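Local coordinates for putative uncharacterized protein (Enterobacter cloacae, PDB 4HFK), which acts as the immunity protein Tai4, which binds the type VI secretion amidase effector Tae4 and inhibits it, probably shielding the producing cell, at the interface of chains C and A and the interface of chains C and B. Residues are numbered along the deposited sequence; one frame, centred on the assembly and turned at random. Chains: chain A/B, Putative uncharacterized protein; chain C, Putative cytoplasmic protein.

Contact 1 and contact 2 hold one copy of the effector, chain C, against two different immunity chains, and the centres of their C-alpha atoms are about 12 Å apart. They share no residue. In contact 1 the end of helix 31-47 of chain A and the loop after it receive C:Arg94, just before helix 95-106, and C:Lys96 in its first turn; in contact 2 a loop of chain B lies along the turn between effector strands 126-133 and 140-145. One effector thus touches both immunity protomers at once. Each protomer supplies a different element, which suggests that a paired Tai4 is the form that binds Tae4.

Contact 1: the interface of chains C and A. Residues chain C 94, 96; chain A 45-49.
C:Lys96 reaches across from Tae4, an amidase of the NlpC/P60 family, to A:Glu46 and A:Asn49 of the immunity protein Tai4, at the C-terminal end of helix 31-47 and in the loop after it. Its CG lies between the backbone N and the carbonyl carbon (chi1 73°), and the chain runs extended beyond that, so that the methylenes slide past A:Glu46 in the opposite direction. CB of C:Lys96 starts beside the carboxylate, 3.4 Å from A:Glu46 OE2, and CG stays near the same oxygen. CD and CE then pass to the main chain, CE of C:Lys96 standing 3.3 Å from A:Glu46 O. At the tip, C:Lys96 NZ donates to the carbonyl A:Glu46 O at 2.9 Å, in the plane of that carbonyl. NZ of C:Lys96 also meets the side-chain amide oxygen A:Asn49 OD1 at 2.8 Å, where the two side chains cross at about a right angle. A further bond, from C:Lys96 NZ to A:Ser48 O at 3.0 Å, arrives from well above the carbonyl plane and misses the lone pairs. A:Ala47 O also lies close to NZ, so the ammonium sits among several oxygens that share its N-H groups. The ammonium caps carbonyls left at the C-terminal end of helix 31-47, where the helix dipole would probably favour a positive charge.

A:Glu46 answers with its carboxylate: OE2 takes the backbone N of C:Lys96 on the syn lone pair at 2.9 Å, capping the start of effector helix 95-106. The carboxylate also packs against CB of C:Arg94, the carboxylate and guanidinium planes being turned 78° apart.

C:Arg94 itself leans over the helix end with NE, which donates to A:Leu45 O at 2.8 Å, nearly in the guanidinium plane; NH2 adds a weak bond to the same carbonyl. A:Ser48 O sits over the centre of one guanidinium face, so that this flat cation has one carbonyl at its edge and another above it.

Contact 2: the interface of chains C and B. Residues chain C 57, 134-138; chain B 71-73, 78.
The hairpin turn between effector strands 126-133 and 140-145 meets an extended immunity loop, C:Asp137 gripping B:Thr73. The second strand of this hairpin carries the catalytic histidine in the NlpC/P60 fold. CG of C:Asp137 stands between its own N and carbonyl carbon (chi1 68°), which turns both carboxylate oxygens towards B:Thr73. OD1 of C:Asp137 accepts the backbone N of B:Thr73 at 2.8 Å, on its syn side but somewhat above the carboxylate plane. OD2 of C:Asp137 takes the hydroxyl OG1 of B:Thr73 at 2.6 Å on its syn lone pair. This two-pronged hold fixes the rotation of the carboxylate and the threonine together. The tip of B:Tyr78 stands near the same carboxylate without a bond to it.

The methyl CG2 of B:Thr73 lies between the carboxylate of C:Asp137 and the face of C:Trp135, 3.8 Å from the centroid of the six-membered ring. The threonine and tryptophan side chains cross at about a right angle. At the five-membered ring, CD1 of C:Trp135 lies 3.4 Å from the carbonyl carbon C of B:Gly72, so the indole packs on the peptide leading into the threonine. CB of C:Ala138 also touches that methyl.

Earlier in both loops, the backbone N of C:Leu136 donates to B:Gly71 O at 2.9 Å. A water links C:Gly134 O with B:Gly71 N. C:Asn57 lies loosely near the threonine hydroxyl, just before helix 59-68, whose start bears the catalytic cysteine. By lodging B:Thr73 here, the immunity loop sits beside the active-site cleft and probably hinders substrate entry.

Contact 1: the interface of chains C and A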
# COMPACT_ATOMS: atom_id res chain seq x y z
N ARG C 94 23.33 2.15 1.57
CA ARG C 94 22.84 0.99 0.84
C ARG C 94 23.92 -0.08 0.85
O ARG C 94 25.07 0.19 0.47
CB ARG C 94 22.48 1.35 -0.62
CG ARG C 94 21.40 2.41 -0.78
CD ARG C 94 20.76 2.38 -2.18
NE ARG C 94 19.54 3.18 -2.21
CZ ARG C 94 19.45 4.41 -2.72
NH1 ARG C 94 20.50 4.98 -3.30
NH2 ARG C 94 18.30 5.07 -2.67
N LYS C 96 24.27 -2.61 -1.04
CA LYS C 96 24.70 -2.96 -2.40
C LYS C 96 25.84 -2.04 -2.88
O LYS C 96 26.75 -2.48 -3.59
CB LYS C 96 23.52 -2.94 -3.40
CG LYS C 96 23.00 -1.54 -3.77
CD LYS C 96 21.67 -1.59 -4.58
CE LYS C 96 21.29 -0.18 -5.06
NZ LYS C 96 19.87 -0.00 -5.53
N LEU A 45 13.86 1.41 -0.21
CA LEU A 45 14.97 2.36 -0.18
C LEU A 45 16.24 1.73 -0.74
O LEU A 45 16.91 2.31 -1.59
CB LEU A 45 15.25 2.86 1.25
CG LEU A 45 16.48 3.78 1.38
CD1 LEU A 45 16.18 5.17 0.82
CD2 LEU A 45 16.96 3.89 2.84
N GLU A 46 16.58 0.54 -0.25
CA GLU A 46 17.78 -0.16 -0.72
C GLU A 46 17.72 -0.41 -2.23
O GLU A 46 18.72 -0.29 -2.93
CB GLU A 46 17.93 -1.50 0.02
CG GLU A 46 19.03 -2.40 -0.55
CD GLU A 46 20.44 -1.98 -0.13
OE1 GLU A 46 20.58 -1.26 0.88
OE2 GLU A 46 21.41 -2.39 -0.81
N ALA A 47 16.53 -0.75 -2.71
CA ALA A 47 16.34 -1.10 -4.13
C ALA A 47 16.43 0.14 -5.03
O ALA A 47 16.87 0.05 -6.17
CB ALA A 47 15.01 -1.79 -4.33
N SER A 48 16.02 1.28 -4.51
CA SER A 48 16.09 2.52 -5.29
C SER A 48 17.54 2.89 -5.62
O SER A 48 18.48 2.53 -4.89
CB SER A 48 15.42 3.66 -4.52
OG SER A 48 15.39 4.85 -5.29
N ASN A 49 17.71 3.62 -6.72
CA ASN A 49 19.01 4.21 -7.05
C ASN A 49 19.05 5.73 -6.83
O ASN A 49 20.02 6.39 -7.18
CB ASN A 49 19.40 3.87 -8.49
CG ASN A 49 19.70 2.39 -8.66
OD1 ASN A 49 20.22 1.74 -7.75
ND2 ASN A 49 19.35 1.84 -9.83

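Contact 2: the interface of chains C and B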
# COMPACT_ATOMS: atom_id res chain seq x y z
N ASN C 57 19.01 -0.11 8.09
CA ASN C 57 20.12 -1.06 7.98
C ASN C 57 21.42 -0.35 8.30
O ASN C 57 21.90 0.43 7.49
CB ASN C 57 20.20 -1.63 6.56
CG ASN C 57 21.16 -2.79 6.47
OD1 ASN C 57 21.81 -3.15 7.46
ND2 ASN C 57 21.23 -3.42 5.29
N GLY C 134 16.99 -14.01 0.20
CA GLY C 134 16.12 -14.26 1.34
C GLY C 134 15.86 -13.06 2.23
O GLY C 134 14.86 -13.03 2.97
N TRP C 135 16.75 -12.08 2.19
CA TRP C 135 16.52 -10.78 2.83
C TRP C 135 15.95 -9.81 1.80
O TRP C 135 16.65 -9.41 0.86
CB TRP C 135 17.84 -10.21 3.34
CG TRP C 135 18.28 -10.77 4.65
CD1 TRP C 135 17.51 -11.44 5.55
CD2 TRP C 135 19.60 -10.70 5.20
NE1 TRP C 135 18.27 -11.80 6.64
CE2 TRP C 135 19.55 -11.35 6.46
CE3 TRP C 135 20.81 -10.16 4.76
CZ2 TRP C 135 20.68 -11.48 7.27
CZ3 TRP C 135 21.93 -10.28 5.58
CH2 TRP C 135 21.85 -10.93 6.82
N LEU C 136 14.70 -9.40 1.96
CA LEU C 136 14.10 -8.49 0.98
C LEU C 136 14.78 -7.13 0.94
O LEU C 136 14.73 -6.44 -0.09
CB LEU C 136 12.62 -8.30 1.28
CG LEU C 136 11.85 -9.61 1.24
CD1 LEU C 136 10.57 -9.44 2.00
CD2 LEU C 136 11.59 -10.03 -0.21
N ASP C 137 15.41 -6.74 2.05
CA ASP C 137 15.98 -5.40 2.16
C ASP C 137 17.49 -5.35 1.92
O ASP C 137 18.09 -4.28 2.00
CB ASP C 137 15.68 -4.80 3.55
CG ASP C 137 16.43 -5.52 4.66
OD1 ASP C 137 16.37 -6.77 4.71
OD2 ASP C 137 17.07 -4.84 5.49
N ALA C 138 18.10 -6.50 1.64
CA ALA C 138 19.56 -6.57 1.57
C ALA C 138 20.08 -7.76 0.78
O ALA C 138 19.69 -8.91 1.05
CB ALA C 138 20.15 -6.57 3.00
N GLY B 71 11.03 -12.32 4.81
CA GLY B 71 11.94 -11.80 5.81
C GLY B 71 12.99 -10.82 5.31
O GLY B 71 13.14 -10.60 4.11
N GLY B 72 13.72 -10.23 6.26
CA GLY B 72 14.73 -9.22 5.99
C GLY B 72 15.67 -9.09 7.18
O GLY B 72 15.62 -9.91 8.11
N THR B 73 16.54 -8.07 7.17
CA THR B 73 17.47 -7.88 8.28
C THR B 73 16.76 -7.43 9.55
O THR B 73 17.26 -7.66 10.64
CB THR B 73 18.61 -6.90 7.95
OG1 THR B 73 18.08 -5.58 7.79
CG2 THR B 73 19.35 -7.33 6.67
N TYR B 78 7.64 -8.17 7.65
CA TYR B 78 7.54 -7.38 6.41
C TYR B 78 6.19 -7.54 5.71
O TYR B 78 6.15 -7.74 4.49
CB TYR B 78 8.66 -7.80 5.45
CG TYR B 78 10.02 -7.34 5.88
CD1 TYR B 78 10.61 -6.22 5.30
CD2 TYR B 78 10.72 -8.01 6.87
CE1 TYR B 78 11.86 -5.80 5.69
CE2 TYR B 78 11.97 -7.59 7.27
CZ TYR B 78 12.54 -6.49 6.68
OH TYR B 78 13.79 -6.07 7.08
O HOH W 1 12.32 -13.74 2.59